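Local coordinates for putative peptide ABC-transport system periplasmic peptide-binding protein (PDB 4OEV) that binds nickel as the extracytoplasmic solute-binding component of an ABC-type importer, in a family generally assigned to peptide transport, at residues I197-P200 / S201-S204; P304-A307 / E308-V312. All blocks are in the same frame, centred on the assembly; numbering follows the deposited sequence.

In the fold
One helix start and one helix body are compared here, both local and both partly buried. Contact 1 is the start of helix 200-208, reached through a short loop from strand 191-196 of a mixed four-stranded sheet, with its centre about 19 Å from that of the chain; there an aspartate side chain takes a backbone N-H and a hydroxyl of the first helical turn. Contact 2 lies in helix 304-313, about 34 Å from the chain centre, where the backbone bonds already repeat and a lysine-aspartate pair lies on the exposed side. They share no element: their nearest atoms are about 31 Å apart, and neither lies at the nickel site.

Contact 1. Residues I197-P200 / S201-S204; sequences IFDP and SIAS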
loop_
_atom_site.group_PDB
_atom_site.type_symbol
_atom_site.label_atom_id
_atom_site.label_comp_id
_atom_site.label_asym_id
_atom_site.label_seq_id
_atom_site.Cartn_x
_atom_site.Cartn_y
_atom_site.Cartn_z
ATOM N N ILE A 197 -9.190 -9.518 10.785
ATOM C CA ILE A 197 -9.849 -8.613 11.755
ATOM C C ILE A 197 -9.625 -7.176 11.346
ATOM O O ILE A 197 -8.538 -6.619 11.584
ATOM C CB ILE A 197 -9.340 -8.849 13.203
ATOM C CG1 ILE A 197 -9.592 -10.293 13.623
ATOM C CG2 ILE A 197 -10.026 -7.859 14.184
ATOM C CD1 ILE A 197 -9.038 -10.644 15.031
ATOM N N PHE A 198 -10.647 -6.560 10.733
ATOM C CA PHE A 198 -10.447 -5.238 10.143
ATOM C C PHE A 198 -10.795 -4.087 11.101
ATOM O O PHE A 198 -10.697 -2.919 10.720
ATOM C CB PHE A 198 -11.223 -5.128 8.805
ATOM C CG PHE A 198 -12.742 -4.873 8.917
ATOM C CD1 PHE A 198 -13.474 -5.152 10.072
ATOM C CD2 PHE A 198 -13.437 -4.354 7.808
ATOM C CE1 PHE A 198 -14.852 -4.917 10.133
ATOM C CE2 PHE A 198 -14.815 -4.118 7.860
ATOM C CZ PHE A 198 -15.526 -4.395 9.035
ATOM N N ASP A 199 -11.188 -4.422 12.328
ATOM C CA ASP A 199 -11.515 -3.422 13.359
ATOM C C ASP A 199 -10.599 -3.659 14.564
ATOM O O ASP A 199 -10.666 -4.717 15.161
ATOM C CB ASP A 199 -12.989 -3.533 13.754
ATOM C CG ASP A 199 -13.432 -2.471 14.771
ATOM O OD1 ASP A 199 -14.604 -2.050 14.685
ATOM O OD2 ASP A 199 -12.628 -2.052 15.642
ATOM N N PRO A 200 -9.706 -2.695 14.873
ATOM C CA PRO A 200 -8.682 -2.823 15.925
ATOM C C PRO A 200 -9.267 -2.934 17.351
ATOM O O PRO A 200 -8.587 -3.451 18.270
ATOM C CB PRO A 200 -7.872 -1.523 15.794
ATOM C CG PRO A 200 -8.904 -0.492 15.181
ATOM C CD PRO A 200 -9.721 -1.344 14.251
ATOM N N SER A 201 -10.502 -2.489 17.556
ATOM C CA SER A 201 -11.090 -2.672 18.881
ATOM C C SER A 201 -11.370 -4.176 19.082
ATOM O O SER A 201 -11.306 -4.710 20.196
ATOM C CB SER A 201 -12.369 -1.820 19.032
ATOM O OG SER A 201 -13.404 -2.324 18.201
ATOM N N ILE A 202 -11.666 -4.877 17.987
ATOM C CA ILE A 202 -11.890 -6.313 18.068
ATOM C C ILE A 202 -10.549 -7.026 18.199
ATOM O O ILE A 202 -10.418 -7.947 18.992
ATOM C CB ILE A 202 -12.695 -6.835 16.849
ATOM C CG1 ILE A 202 -14.122 -6.259 16.921
ATOM C CG2 ILE A 202 -12.717 -8.386 16.806
ATOM C CD1 ILE A 202 -15.106 -6.821 15.900
ATOM N N ALA A 203 -9.547 -6.566 17.451
ATOM C CA ALA A 203 -8.192 -7.106 17.576
ATOM C C ALA A 203 -7.685 -6.960 19.005
ATOM O O ALA A 203 -7.088 -7.860 19.563
ATOM C CB ALA A 203 -7.237 -6.371 16.633
ATOM N N SER A 204 -7.933 -5.790 19.568
ATOM C CA SER A 204 -7.474 -5.455 20.900
ATOM C C SER A 204 -8.029 -6.465 21.897
ATOM O O SER A 204 -7.309 -7.027 22.766
ATOM C CB SER A 204 -7.914 -4.002 21.194
ATOM O OG SER A 204 -7.392 -3.555 22.417
#
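Ser201 opens helix 200-208 under the carboxylate of Asp199, the N-cap residue. Its backbone N donates to Asp199 OD2 at 2.9 Å, nearly along the C-O axis of that oxygen, and its OG gives a second bond to the same OD2 at 2.7 Å, this one from 49° above the carboxylate plane. The hydroxyl gets there because OG stands between the backbone N and the carbonyl carbon (chi1 69°), while Asp199 holds its CG anti to its own N. Ile202 comes next: its N makes a weak bond to Asp199 O, and its CG2 lies 3.8 Å from Ile197 CG2, the two branched side chains crossing at a slant. Ala203 N takes the straighter bond to Asp199 O, at 3.1 Å and in the carbonyl plane, and its methyl CB is 4.0 Å from Ile197 CG2, so this one branch of Ile197 touches two successive residues of the first turn. Ser204 N then bonds Pro200 O at 2.8 Å, while its side chain packs on Ile224 and Phe225 of helix 223-226. Asp199 thus serves the helix in two ways: OD2 caps Ser201 N, and its carbonyl O starts the i to i+4 series. A carboxylate at the amino end of a helix probably interacts favourably with the helix dipole, and here two donors of one residue on OD2 would restrain the turning of the carboxylate.

Contact 2. Residues P304-A307 / E308-V312; sequences PKKA and EDLLV
Lys305 and Asp309, one turn apart on helix 304-313, form the ionic part of this contact. Lys305 NZ lies 3.2 Å from Asp309 OD2 in a salt bridge whose hydrogen bond is weak, with OD1 a little farther from the ammonium at 3.5 Å. The lysine chain is extended as far as CE and bends only at its last torsion (chi4 -50°), which brings NZ back toward the carboxylate oxygens. Glu308 has its ionic partner outside the helix, its OE2 pairing with Lys318.

Backbone bonds run in the i to i+4 pattern of an alpha helix. Glu308 N reaches Pro304 O at 3.1 Å, Asp309 N reaches Lys305 O at 2.9 Å, and Leu310 N and Leu311 N follow to Lys306 O and Ala307 O. Ahead of them, Asp303 OD1 accepts from Lys306 N at the start of the helix. Glu308 CG runs as a methylene beside the backbone carbonyl of Pro304, 3.6 Å from Pro304 O.

Apolar contact within the helix is slight: Lys306 CG and Leu310 CD1 are 4.4 Å apart. The hydrophobic side chains turn instead to other elements, Leu310 and Leu311 to helix 256-265, Leu311 also to Phe324, and Ala307 to Ile358.

The helix is therefore amphipathic, with one side packed on its neighbours and Lys305 and Asp309 on exposed ground. With its weak bond and likely competition from water, the salt bridge probably adds only modestly to a turn that the backbone bonds already hold.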
loop_
_atom_site.group_PDB
_atom_site.type_symbol
_atom_site.label_atom_id
_atom_site.label_comp_id
_atom_site.label_asym_id
_atom_site.label_seq_id
_atom_site.Cartn_x
_atom_site.Cartn_y
_atom_site.Cartn_z
ATOM N N PRO A 304 -6.770 30.045 7.624
ATOM C CA PRO A 304 -8.218 30.150 7.482
ATOM C C PRO A 304 -8.628 31.391 6.693
ATOM O O PRO A 304 -9.619 31.349 5.933
ATOM C CB PRO A 304 -8.702 30.263 8.938
ATOM C CG PRO A 304 -7.630 29.612 9.739
ATOM C CD PRO A 304 -6.359 29.943 9.038
ATOM N N LYS A 305 -7.875 32.478 6.865
ATOM C CA LYS A 305 -8.214 33.728 6.179
ATOM C C LYS A 305 -8.001 33.571 4.701
ATOM O O LYS A 305 -8.810 34.046 3.907
ATOM C CB LYS A 305 -7.411 34.920 6.682
ATOM C CG LYS A 305 -7.973 36.231 6.133
ATOM C CD LYS A 305 -7.200 37.465 6.593
ATOM C CE LYS A 305 -7.868 38.751 6.077
ATOM N NZ LYS A 305 -8.148 38.677 4.600
ATOM N N LYS A 306 -6.905 32.918 4.334
ATOM C CA LYS A 306 -6.606 32.677 2.931
ATOM C C LYS A 306 -7.640 31.757 2.311
ATOM O O LYS A 306 -8.010 31.935 1.137
ATOM C CB LYS A 306 -5.209 32.083 2.753
ATOM C CG LYS A 306 -4.784 32.057 1.299
ATOM C CD LYS A 306 -3.277 31.917 1.164
ATOM C CE LYS A 306 -2.836 31.959 -0.306
ATOM N NZ LYS A 306 -1.343 32.035 -0.444
ATOM N N ALA A 307 -8.074 30.753 3.082
ATOM C CA ALA A 307 -9.109 29.831 2.603
ATOM C C ALA A 307 -10.331 30.654 2.205
ATOM O O ALA A 307 -10.811 30.532 1.086
ATOM C CB ALA A 307 -9.478 28.799 3.652
ATOM N N GLU A 308 -10.804 31.525 3.108
ATOM C CA GLU A 308 -11.970 32.335 2.818
ATOM C C GLU A 308 -11.741 33.268 1.630
ATOM O O GLU A 308 -12.590 33.352 0.769
ATOM C CB GLU A 308 -12.403 33.136 4.085
ATOM C CG GLU A 308 -13.061 32.208 5.084
ATOM C CD GLU A 308 -13.568 32.906 6.334
ATOM O OE1 GLU A 308 -13.351 34.124 6.467
ATOM O OE2 GLU A 308 -14.166 32.216 7.184
ATOM N N ASP A 309 -10.583 33.915 1.553
ATOM C CA ASP A 309 -10.267 34.777 0.419
ATOM C C ASP A 309 -10.344 33.993 -0.910
ATOM O O ASP A 309 -10.810 34.519 -1.935
ATOM C CB ASP A 309 -8.868 35.388 0.586
ATOM C CG ASP A 309 -8.806 36.415 1.692
ATOM O OD1 ASP A 309 -9.867 36.742 2.270
ATOM O OD2 ASP A 309 -7.685 36.879 2.003
ATOM N N LEU A 310 -9.916 32.733 -0.879
ATOM C CA LEU A 310 -9.944 31.902 -2.064
ATOM C C LEU A 310 -11.364 31.562 -2.465
ATOM O O LEU A 310 -11.683 31.530 -3.666
ATOM C CB LEU A 310 -9.164 30.593 -1.855
ATOM C CG LEU A 310 -7.644 30.661 -2.051
ATOM C CD1 LEU A 310 -6.983 29.412 -1.459
ATOM C CD2 LEU A 310 -7.333 30.772 -3.524
ATOM N N LEU A 311 -12.206 31.243 -1.487
ATOM C CA LEU A 311 -13.595 30.902 -1.822
ATOM C C LEU A 311 -14.345 32.174 -2.354
ATOM O O LEU A 311 -15.154 32.077 -3.279
ATOM C CB LEU A 311 -14.333 30.304 -0.615
ATOM C CG LEU A 311 -13.846 28.916 -0.163
ATOM C CD1 LEU A 311 -14.694 28.430 0.991
ATOM C CD2 LEU A 311 -13.933 27.889 -1.317
ATOM N N VAL A 312 -14.071 33.348 -1.792
ATOM C CA VAL A 312 -14.662 34.589 -2.355
ATOM C C VAL A 312 -14.215 34.700 -3.819
ATOM O O VAL A 312 -15.068 34.783 -4.732
ATOM C CB VAL A 312 -14.240 35.817 -1.560
ATOM C CG1 VAL A 312 -14.642 37.151 -2.254
ATOM C CG2 VAL A 312 -14.890 35.757 -0.190
#